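Local atomic coordinates of alpha-1,2-Mannosidase (PDB entry 1HCU), a protein that probably removes alpha-1,2-linked mannose residues from high-mannose N-glycans, as a calcium-dependent glycoside hydrolase of family 47. Residues S57-L62 with Q79-I84; N102-G107 with E450-A455; E184-S189 with I252-Y257; L200-E205 with V260-Y265. All blocks are in the same frame, centred on the assembly; numbering follows the deposited sequence.

Contact 1: S57-L62 with Q79-I84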
# COMPACT_ATOMS: atom_id res chain seq x y z
N SER A 57 5.15 10.42 -9.54
CA SER A 57 6.42 9.75 -9.27
C SER A 57 7.43 10.57 -8.46
O SER A 57 8.17 10.02 -7.65
CB SER A 57 7.08 9.30 -10.58
OG SER A 57 6.33 8.27 -11.20
N ALA A 58 7.46 11.89 -8.67
CA ALA A 58 8.41 12.72 -7.92
C ALA A 58 8.07 12.79 -6.44
O ALA A 58 8.95 12.70 -5.59
CB ALA A 58 8.46 14.14 -8.52
N ILE A 59 6.78 12.95 -6.12
CA ILE A 59 6.35 13.04 -4.72
C ILE A 59 6.41 11.69 -4.01
O ILE A 59 6.85 11.58 -2.87
CB ILE A 59 4.91 13.60 -4.63
CG1 ILE A 59 4.83 14.94 -5.37
CG2 ILE A 59 4.50 13.76 -3.17
CD1 ILE A 59 5.78 16.01 -4.84
N ASP A 60 5.95 10.65 -4.71
CA ASP A 60 5.94 9.30 -4.18
C ASP A 60 7.35 8.76 -3.89
O ASP A 60 7.54 7.99 -2.95
CB ASP A 60 5.21 8.38 -5.16
CG ASP A 60 4.04 7.66 -4.52
OD1 ASP A 60 3.60 8.09 -3.43
OD2 ASP A 60 3.55 6.66 -5.11
N GLY A 61 8.34 9.19 -4.67
CA GLY A 61 9.70 8.70 -4.46
C GLY A 61 10.57 9.56 -3.55
O GLY A 61 11.64 9.13 -3.10
N LEU A 62 10.10 10.76 -3.25
CA LEU A 62 10.84 11.69 -2.40
C LEU A 62 11.37 11.09 -1.10
O LEU A 62 12.56 11.19 -0.81
CB LEU A 62 9.97 12.91 -2.10
CG LEU A 62 10.53 13.97 -1.15
CD1 LEU A 62 11.88 14.44 -1.65
CD2 LEU A 62 9.55 15.15 -1.05
N GLN A 79 12.93 21.43 -4.73
CA GLN A 79 12.87 22.67 -5.51
C GLN A 79 11.59 22.72 -6.35
O GLN A 79 11.08 23.79 -6.67
CB GLN A 79 14.08 22.77 -6.44
CG GLN A 79 15.40 22.87 -5.72
CD GLN A 79 15.77 24.30 -5.39
OE1 GLN A 79 15.03 25.01 -4.72
NE2 GLN A 79 16.94 24.72 -5.87
N TYR A 80 11.08 21.54 -6.69
CA TYR A 80 9.88 21.41 -7.50
C TYR A 80 8.57 21.58 -6.70
O TYR A 80 7.63 22.22 -7.19
CB TYR A 80 9.89 20.05 -8.21
CG TYR A 80 8.60 19.69 -8.90
CD1 TYR A 80 7.87 18.57 -8.49
CD2 TYR A 80 8.10 20.46 -9.95
CE1 TYR A 80 6.68 18.22 -9.12
CE2 TYR A 80 6.90 20.12 -10.59
CZ TYR A 80 6.20 19.00 -10.17
OH TYR A 80 5.03 18.65 -10.80
N VAL A 81 8.51 21.01 -5.50
CA VAL A 81 7.30 21.08 -4.67
C VAL A 81 6.57 22.42 -4.67
O VAL A 81 5.37 22.48 -4.91
CB VAL A 81 7.59 20.67 -3.19
CG1 VAL A 81 6.32 20.81 -2.35
CG2 VAL A 81 8.08 19.22 -3.14
N PRO A 82 7.29 23.53 -4.39
CA PRO A 82 6.66 24.86 -4.37
C PRO A 82 6.02 25.23 -5.71
O PRO A 82 5.12 26.07 -5.75
CB PRO A 82 7.82 25.79 -4.03
CG PRO A 82 8.75 24.93 -3.25
CD PRO A 82 8.71 23.63 -4.00
N GLN A 83 6.48 24.61 -6.79
CA GLN A 83 5.94 24.90 -8.11
C GLN A 83 4.62 24.21 -8.40
O GLN A 83 3.85 24.68 -9.24
CB GLN A 83 6.95 24.51 -9.20
CG GLN A 83 8.12 25.46 -9.33
CD GLN A 83 9.26 24.84 -10.12
OE1 GLN A 83 10.08 24.11 -9.57
NE2 GLN A 83 9.30 25.13 -11.42
N ILE A 84 4.35 23.09 -7.74
CA ILE A 84 3.10 22.39 -8.01
C ILE A 84 1.89 23.25 -7.66
O ILE A 84 1.90 24.01 -6.69
CB ILE A 84 3.00 21.07 -7.21
CG1 ILE A 84 4.21 20.18 -7.48
CG2 ILE A 84 1.73 20.33 -7.62
CD1 ILE A 84 4.34 18.99 -6.52
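Ile59 and Ile84 meet tip to tip, CD1 to CD1 at 3.7 Å, where helix 56-67 meets the end of helix 71-80 and the 3-10 turn and loop that follow it, in the (alpha/alpha)7 barrel of the family 47 mannosidases. Val81 comes next in this first shell: its CG2 lies 4.3 Å from CD1 of Ile59, which thus touches both branched residues. Beside them the CB of Ala58 approaches CD1 of the Tyr80 ring at 4.5 Å; the small methyl suits a place faced by a whole phenol. All these contacts are between apolar side chains.

The two isoleucines differ in how they reach the meeting point. Ile59 folds its end round at chi2 (-59°), whereas Ile84 keeps CD1 extended (chi2 168°) and sends it straight across. Helix 71-80 runs into a short 3-10 segment, 81-83, followed by Ile84, whose N bonds to Val81 O at 3.1 Å. Ile84 points inward, just before Asn85, which carries an N-linked glycan.

Farther out, Ile59 rests on Tyr105 and Val81 on Leu109, both of helix 98-117, and Val81 also touches Leu133 of helix 127-144. Tyr80 is fixed at both its ring and its tip: Phe35 meets the ring edge-to-face, and the hydroxyl OH is hydrogen-bonded to the backbone O of Trp54.

Contact 2: N102-G107 with E450-A455; sequences NIRYLG and ESFWFA
Arg104 and Ser451 are joined by a hydrogen bond from NE to OG, 3.1 Å long and moderately bent, with an N-H...O angle of 142°. The serine oxygen lies in the guanidinium plane, at the NE edge, and also touches CD of Arg104 at 3.4 Å. Extended from CG to NE (chi3 179°), the arginine carries its flat head across to the first turn of helix 451-465. There it runs alongside Phe452, both side chains pointing the same way with their planes 51° apart, and NH2 comes to the edge of the ring, 3.7 Å from CD2; this is not a cation over a ring face. One face of that ring instead takes CB of Glu450, offset toward the rim.

Each nitrogen therefore has its own surroundings. NH1 forms a salt bridge with Glu100, a predicted proton donor of the active site, while the OG that receives NE also bonds to Asp60 and Ser56. Arginine suits this place because one rigid group serves several directions. A leucine in its place would probably leave Glu100 without its cationic partner and Ser451 OG without the N-H it accepts.

The contact links helix 98-117 to helix 451-465, with Ser56 and Asp60 of helix 56-67 packed against both, while Asn102 and Leu106 lean on helix 182-192.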
# COMPACT_ATOMS: atom_id res chain seq x y z
N ASN A 102 -4.76 11.11 -1.82
CA ASN A 102 -4.44 11.14 -0.40
C ASN A 102 -3.21 10.32 -0.03
O ASN A 102 -2.27 10.84 0.59
CB ASN A 102 -5.65 10.64 0.40
CG ASN A 102 -5.32 10.43 1.87
OD1 ASN A 102 -5.22 11.39 2.64
ND2 ASN A 102 -5.13 9.18 2.26
N ILE A 103 -3.22 9.04 -0.38
CA ILE A 103 -2.12 8.15 -0.03
C ILE A 103 -0.78 8.49 -0.70
O ILE A 103 0.28 8.29 -0.10
CB ILE A 103 -2.50 6.67 -0.34
CG1 ILE A 103 -2.60 6.43 -1.85
CG2 ILE A 103 -3.82 6.32 0.34
CD1 ILE A 103 -2.86 4.98 -2.23
N ARG A 104 -0.84 9.02 -1.92
CA ARG A 104 0.39 9.38 -2.64
C ARG A 104 0.91 10.78 -2.33
O ARG A 104 1.98 10.95 -1.75
CB ARG A 104 0.19 9.27 -4.16
CG ARG A 104 0.07 7.86 -4.70
CD ARG A 104 0.13 7.89 -6.22
NE ARG A 104 0.03 6.57 -6.82
CZ ARG A 104 -1.00 5.75 -6.64
NH1 ARG A 104 -2.02 6.13 -5.89
NH2 ARG A 104 -1.01 4.55 -7.22
N TYR A 105 0.14 11.79 -2.71
CA TYR A 105 0.55 13.17 -2.52
C TYR A 105 0.60 13.63 -1.06
O TYR A 105 1.65 13.99 -0.55
CB TYR A 105 -0.36 14.08 -3.35
CG TYR A 105 -0.15 13.88 -4.84
CD1 TYR A 105 -1.14 13.33 -5.64
CD2 TYR A 105 1.04 14.30 -5.45
CE1 TYR A 105 -0.96 13.19 -7.03
CE2 TYR A 105 1.23 14.17 -6.83
CZ TYR A 105 0.23 13.62 -7.62
OH TYR A 105 0.41 13.55 -8.98
N LEU A 106 -0.55 13.60 -0.40
CA LEU A 106 -0.61 14.00 0.99
C LEU A 106 0.35 13.14 1.81
O LEU A 106 1.15 13.65 2.60
CB LEU A 106 -2.06 13.86 1.48
CG LEU A 106 -2.39 14.56 2.79
CD1 LEU A 106 -1.97 16.02 2.67
CD2 LEU A 106 -3.88 14.43 3.11
N GLY A 107 0.30 11.82 1.61
CA GLY A 107 1.19 10.93 2.34
C GLY A 107 2.65 11.21 2.04
O GLY A 107 3.48 11.30 2.95
N GLU A 450 4.75 2.59 -12.65
CA GLU A 450 3.91 3.23 -11.64
C GLU A 450 4.73 3.90 -10.55
O GLU A 450 5.83 3.44 -10.21
CB GLU A 450 2.98 2.19 -11.03
CG GLU A 450 1.98 1.63 -12.01
CD GLU A 450 0.80 2.56 -12.24
OE1 GLU A 450 0.04 2.32 -13.20
OE2 GLU A 450 0.64 3.51 -11.45
N SER A 451 4.18 4.96 -9.98
CA SER A 451 4.88 5.70 -8.93
C SER A 451 5.19 4.86 -7.68
O SER A 451 6.23 5.05 -7.05
CB SER A 451 4.10 6.97 -8.55
OG SER A 451 2.89 6.66 -7.88
N PHE A 452 4.30 3.93 -7.32
CA PHE A 452 4.56 3.11 -6.14
C PHE A 452 5.83 2.24 -6.28
O PHE A 452 6.30 1.64 -5.32
CB PHE A 452 3.33 2.26 -5.77
CG PHE A 452 2.75 1.47 -6.92
CD1 PHE A 452 3.48 0.45 -7.50
CD2 PHE A 452 1.46 1.74 -7.38
CE1 PHE A 452 2.94 -0.31 -8.53
CE2 PHE A 452 0.91 0.98 -8.41
CZ PHE A 452 1.65 -0.05 -8.99
N TRP A 453 6.38 2.18 -7.49
CA TRP A 453 7.62 1.44 -7.70
C TRP A 453 8.65 2.21 -6.88
O TRP A 453 9.43 1.63 -6.13
CB TRP A 453 7.98 1.43 -9.18
CG TRP A 453 9.37 0.95 -9.50
CD1 TRP A 453 10.33 1.65 -10.17
CD2 TRP A 453 9.93 -0.34 -9.24
NE1 TRP A 453 11.45 0.87 -10.35
CE2 TRP A 453 11.23 -0.36 -9.79
CE3 TRP A 453 9.45 -1.50 -8.61
CZ2 TRP A 453 12.06 -1.48 -9.71
CZ3 TRP A 453 10.28 -2.61 -8.53
CH2 TRP A 453 11.57 -2.59 -9.09
N PHE A 454 8.63 3.54 -7.01
CA PHE A 454 9.54 4.42 -6.27
C PHE A 454 9.26 4.45 -4.77
O PHE A 454 10.17 4.32 -3.96
CB PHE A 454 9.43 5.87 -6.77
CG PHE A 454 10.07 6.11 -8.10
CD1 PHE A 454 9.30 6.36 -9.23
CD2 PHE A 454 11.46 6.10 -8.23
CE1 PHE A 454 9.89 6.60 -10.46
CE2 PHE A 454 12.06 6.33 -9.45
CZ PHE A 454 11.28 6.58 -10.57
N ALA A 455 7.99 4.61 -4.42
CA ALA A 455 7.61 4.72 -3.02
C ALA A 455 7.58 3.45 -2.19
O ALA A 455 7.93 3.48 -1.01
CB ALA A 455 6.25 5.41 -2.92

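Contact 3: E184-S189 with I252-Y257; sequences EWTRLS and IKMYLY
Tyr257 reaches to Thr186 and Arg187 from the last turn of its helix. Its CB heads for helix 182-192, and CG stands anti to the backbone N (chi1 -172°), which carries the ring across the gap between the helices. CE1 meets the methyl CG2 of Thr186 at 3.7 Å, and CE2, across the ring, lies 3.5 Å from CD of Arg187, both partners coming obliquely from the same side of the ring plane. At the tip, OH accepts a hydrogen bond from Arg187 NH1, 2.9 Å long and fairly straight at 156°, and lies close to the guanidinium plane. It also bonds to Asp190, while NH2 of the arginine forms a salt bridge with Asp114. A phenylalanine here would probably leave NH1 of Arg187 and the carboxylate of Asp190 without the hydroxyl that bridges them.

One turn earlier, Met254 bends at chi2 and chi3 so that CE meets OG1 of Thr186 at 4.0 Å; that hydroxyl is hydrogen-bonded to Val182 O.

These are near-parallel helices of the family's alpha/alpha barrel, their segment axes 19° apart and 11.7 Å at closest approach. Helix 182-192 is backed by helices 98-117 and 196-209, and helix 245-257 packs on helix 312-323.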
# COMPACT_ATOMS: atom_id res chain seq x y z
N GLU A 184 -3.46 10.01 7.35
CA GLU A 184 -2.84 11.25 6.88
C GLU A 184 -3.56 12.54 7.24
O GLU A 184 -2.92 13.57 7.42
CB GLU A 184 -2.53 11.20 5.37
CG GLU A 184 -3.41 10.36 4.47
CD GLU A 184 -3.31 8.87 4.72
OE1 GLU A 184 -4.20 8.34 5.42
OE2 GLU A 184 -2.35 8.23 4.23
N TRP A 185 -4.88 12.47 7.38
CA TRP A 185 -5.65 13.65 7.74
C TRP A 185 -5.49 13.98 9.23
O TRP A 185 -5.50 15.14 9.62
CB TRP A 185 -7.13 13.44 7.36
CG TRP A 185 -7.35 13.65 5.88
CD1 TRP A 185 -6.81 12.92 4.85
CD2 TRP A 185 -8.10 14.71 5.27
NE1 TRP A 185 -7.18 13.47 3.64
CE2 TRP A 185 -7.96 14.57 3.87
CE3 TRP A 185 -8.86 15.77 5.77
CZ2 TRP A 185 -8.57 15.45 2.96
CZ3 TRP A 185 -9.47 16.65 4.87
CH2 TRP A 185 -9.31 16.48 3.48
N THR A 186 -5.34 12.95 10.06
CA THR A 186 -5.14 13.17 11.48
C THR A 186 -3.73 13.72 11.66
O THR A 186 -3.49 14.61 12.47
CB THR A 186 -5.30 11.87 12.31
OG1 THR A 186 -6.67 11.46 12.31
CG2 THR A 186 -4.85 12.09 13.75
N ARG A 187 -2.80 13.19 10.87
CA ARG A 187 -1.40 13.63 10.92
C ARG A 187 -1.34 15.11 10.53
O ARG A 187 -0.61 15.88 11.14
CB ARG A 187 -0.55 12.79 9.95
CG ARG A 187 0.95 13.06 10.04
CD ARG A 187 1.43 12.84 11.47
NE ARG A 187 2.79 13.31 11.70
CZ ARG A 187 3.21 13.82 12.86
NH1 ARG A 187 2.37 13.92 13.89
NH2 ARG A 187 4.48 14.21 13.01
N LEU A 188 -2.11 15.49 9.52
CA LEU A 188 -2.13 16.88 9.07
C LEU A 188 -2.64 17.82 10.19
O LEU A 188 -2.04 18.87 10.43
CB LEU A 188 -3.00 17.01 7.81
CG LEU A 188 -3.01 18.37 7.10
CD1 LEU A 188 -1.61 18.73 6.65
CD2 LEU A 188 -3.95 18.34 5.92
N SER A 189 -3.73 17.45 10.86
CA SER A 189 -4.27 18.27 11.94
C SER A 189 -3.23 18.45 13.04
O SER A 189 -3.07 19.54 13.59
CB SER A 189 -5.51 17.63 12.57
OG SER A 189 -6.61 17.64 11.68
N ILE A 252 -5.33 -0.91 12.68
CA ILE A 252 -4.25 -1.19 13.62
C ILE A 252 -3.17 -0.12 13.54
O ILE A 252 -2.50 0.17 14.54
CB ILE A 252 -3.63 -2.59 13.35
CG1 ILE A 252 -2.63 -2.95 14.46
CG2 ILE A 252 -2.95 -2.59 12.00
CD1 ILE A 252 -3.24 -3.11 15.83
N LYS A 253 -3.00 0.49 12.37
CA LYS A 253 -1.97 1.52 12.23
C LYS A 253 -2.31 2.79 13.01
O LYS A 253 -1.40 3.50 13.46
CB LYS A 253 -1.70 1.83 10.76
CG LYS A 253 -0.89 0.73 10.08
CD LYS A 253 -0.42 1.11 8.68
CE LYS A 253 0.47 0.03 8.09
NZ LYS A 253 0.96 0.41 6.72
N MET A 254 -3.59 3.07 13.18
CA MET A 254 -4.04 4.23 13.94
C MET A 254 -3.72 3.97 15.40
O MET A 254 -3.44 4.90 16.17
CB MET A 254 -5.55 4.45 13.77
CG MET A 254 -5.97 5.05 12.44
SD MET A 254 -4.93 6.48 11.99
CE MET A 254 -5.56 7.73 13.08
N TYR A 255 -3.77 2.70 15.80
CA TYR A 255 -3.47 2.33 17.18
C TYR A 255 -2.00 2.58 17.48
O TYR A 255 -1.64 2.87 18.63
CB TYR A 255 -3.80 0.86 17.42
CG TYR A 255 -3.52 0.38 18.83
CD1 TYR A 255 -4.27 0.83 19.92
CD2 TYR A 255 -2.51 -0.55 19.07
CE1 TYR A 255 -4.03 0.35 21.22
CE2 TYR A 255 -2.26 -1.03 20.35
CZ TYR A 255 -3.02 -0.58 21.42
OH TYR A 255 -2.75 -1.09 22.68
N LEU A 256 -1.16 2.45 16.46
CA LEU A 256 0.27 2.68 16.63
C LEU A 256 0.45 4.20 16.71
O LEU A 256 1.24 4.70 17.52
CB LEU A 256 1.05 2.14 15.42
CG LEU A 256 2.55 1.81 15.57
CD1 LEU A 256 3.22 1.73 14.19
CD2 LEU A 256 3.24 2.86 16.41
N TYR A 257 -0.28 4.93 15.87
CA TYR A 257 -0.19 6.38 15.84
C TYR A 257 -0.55 7.00 17.19
O TYR A 257 0.02 8.01 17.58
CB TYR A 257 -1.08 6.96 14.72
CG TYR A 257 -0.88 8.45 14.52
CD1 TYR A 257 -1.79 9.38 15.04
CD2 TYR A 257 0.26 8.93 13.88
CE1 TYR A 257 -1.55 10.76 14.92
CE2 TYR A 257 0.50 10.31 13.76
CZ TYR A 257 -0.41 11.21 14.28
OH TYR A 257 -0.15 12.56 14.17

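Contact 4: L200-E205 with V260-Y265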
# COMPACT_ATOMS: atom_id res chain seq x y z
N LEU A 200 -13.04 15.48 10.11
CA LEU A 200 -13.68 15.05 8.88
C LEU A 200 -13.42 13.58 8.57
O LEU A 200 -14.35 12.82 8.33
CB LEU A 200 -13.19 15.92 7.73
CG LEU A 200 -14.08 17.07 7.22
CD1 LEU A 200 -15.12 17.46 8.27
CD2 LEU A 200 -13.20 18.24 6.83
N ALA A 201 -12.16 13.19 8.59
CA ALA A 201 -11.78 11.82 8.28
C ALA A 201 -12.36 10.82 9.27
O ALA A 201 -12.88 9.76 8.89
CB ALA A 201 -10.26 11.69 8.24
N GLN A 202 -12.27 11.17 10.55
CA GLN A 202 -12.76 10.32 11.62
C GLN A 202 -14.27 10.15 11.62
O GLN A 202 -14.79 9.11 12.05
CB GLN A 202 -12.28 10.86 12.96
CG GLN A 202 -10.77 10.75 13.09
CD GLN A 202 -10.24 11.34 14.36
OE1 GLN A 202 -9.04 11.57 14.50
NE2 GLN A 202 -11.12 11.60 15.31
N LYS A 203 -14.98 11.17 11.15
CA LYS A 203 -16.44 11.09 11.11
C LYS A 203 -16.82 10.08 10.04
O LYS A 203 -17.66 9.21 10.27
CB LYS A 203 -17.06 12.45 10.78
CG LYS A 203 -18.59 12.42 10.70
CD LYS A 203 -19.20 13.82 10.69
CE LYS A 203 -20.71 13.76 10.84
NZ LYS A 203 -21.34 15.12 10.84
N GLY A 204 -16.19 10.18 8.88
CA GLY A 204 -16.50 9.24 7.82
C GLY A 204 -16.15 7.83 8.25
O GLY A 204 -16.82 6.87 7.87
N GLU A 205 -15.09 7.71 9.05
CA GLU A 205 -14.62 6.41 9.53
C GLU A 205 -15.58 5.80 10.56
O GLU A 205 -15.76 4.58 10.61
CB GLU A 205 -13.22 6.56 10.17
CG GLU A 205 -12.62 5.28 10.76
CD GLU A 205 -11.72 4.50 9.80
OE1 GLU A 205 -11.21 3.44 10.21
OE2 GLU A 205 -11.51 4.94 8.64
N VAL A 260 -4.09 5.42 22.74
CA VAL A 260 -5.20 5.88 23.56
C VAL A 260 -6.37 6.37 22.71
O VAL A 260 -7.47 5.82 22.79
CB VAL A 260 -4.77 7.01 24.51
CG1 VAL A 260 -5.98 7.54 25.30
CG2 VAL A 260 -3.70 6.50 25.48
N ALA A 261 -6.12 7.38 21.89
CA ALA A 261 -7.18 7.94 21.05
C ALA A 261 -7.85 6.94 20.14
O ALA A 261 -9.06 7.02 19.91
CB ALA A 261 -6.63 9.09 20.23
N PHE A 262 -7.09 5.97 19.62
CA PHE A 262 -7.66 5.00 18.70
C PHE A 262 -7.69 3.55 19.18
O PHE A 262 -7.60 2.62 18.38
CB PHE A 262 -6.94 5.09 17.35
CG PHE A 262 -6.83 6.50 16.82
CD1 PHE A 262 -5.73 7.30 17.15
CD2 PHE A 262 -7.84 7.05 16.04
CE1 PHE A 262 -5.64 8.62 16.70
CE2 PHE A 262 -7.76 8.38 15.59
CZ PHE A 262 -6.66 9.16 15.93
N ALA A 263 -7.83 3.38 20.49
CA ALA A 263 -7.90 2.05 21.10
C ALA A 263 -9.11 1.29 20.55
O ALA A 263 -9.09 0.06 20.44
CB ALA A 263 -8.01 2.17 22.62
N HIS A 264 -10.17 2.02 20.22
CA HIS A 264 -11.37 1.40 19.70
C HIS A 264 -11.12 0.84 18.30
O HIS A 264 -11.70 -0.16 17.90
CB HIS A 264 -12.54 2.39 19.65
CG HIS A 264 -13.85 1.75 19.35
ND1 HIS A 264 -14.67 2.16 18.31
CD2 HIS A 264 -14.48 0.70 19.93
CE1 HIS A 264 -15.74 1.39 18.27
NE2 HIS A 264 -15.66 0.50 19.24
N TYR A 265 -10.24 1.52 17.55
CA TYR A 265 -9.86 1.09 16.20
C TYR A 265 -9.17 -0.27 16.33
O TYR A 265 -9.38 -1.17 15.52
CB TYR A 265 -8.89 2.09 15.57
CG TYR A 265 -9.52 3.34 14.98
CD1 TYR A 265 -9.15 3.79 13.71
CD2 TYR A 265 -10.47 4.09 15.68
CE1 TYR A 265 -9.71 4.93 13.14
CE2 TYR A 265 -11.04 5.24 15.12
CZ TYR A 265 -10.65 5.65 13.85
OH TYR A 265 -11.21 6.77 13.28
O HOH W 1 -13.79 7.58 13.98
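Gln202 and Glu205, one turn apart on helix 196-209, face the start of helix 263-280, where Phe262, third residue of the type I turn 260-263, occupies the N-cap position and Tyr265 follows in the first helical turn. The two aromatic residues form a unit: CD2 of Phe262 sits over the centre of the Tyr265 ring, 3.7 Å above its plane.

Gln202 stretches out with chi2 near 180° (177°) and brings OE1 to the edge of the Phe262 ring, 3.6 Å from CE2. The oxygen lies in the ring plane, while the amide stands almost perpendicular to it (88°). A weak hydrogen bond to Thr186 OG1 gives the same oxygen a polar partner. Glu205, bent at chi2, passes its aliphatic part against Tyr265, with CG 3.2 Å from OH. Its carboxylate lies nearly parallel to the phenol, the planes 6° apart, and OE1 approaches CE1 at 3.6 Å. The tyrosine hydroxyl is linked through a water, 2.8 Å from OH, which donates to the backbone O of Gln202 at 2.7 Å.

Phe247, Leu251 and Val182 also pack on Glu205, which gives its side chain several apolar neighbours. An aromatic edge is slightly positive, which makes it a reasonable neighbour for the amide oxygen. Direct contact here is consequently by van der Waals and weak electrostatic forces, with a single water joining the tyrosine hydroxyl to the helix backbone.

In the fold
All four contacts are buried but differ in depth: the centre of contact 2 lies about 9 Å from the centre of the chain, that of contact 3 about 15 Å, and those of contacts 1 and 4 about 20 Å. A hydrogen bond from an arginine crosses each deeper contact; contact 1 is apolar, and contact 4 has an aromatic edge, a carboxylate beside a phenol and a water but no direct bond, with Gln202 partly exposed. Contacts 3 and 4 share a region: helix 182-192 is followed by 196-209 and helix 245-257 by 263-280; Met254 packs on both Phe262 and Tyr265. Contacts 1 and 2 touch through Asp60, contacts 2 and 3 through Asn102, Leu106 and Trp185.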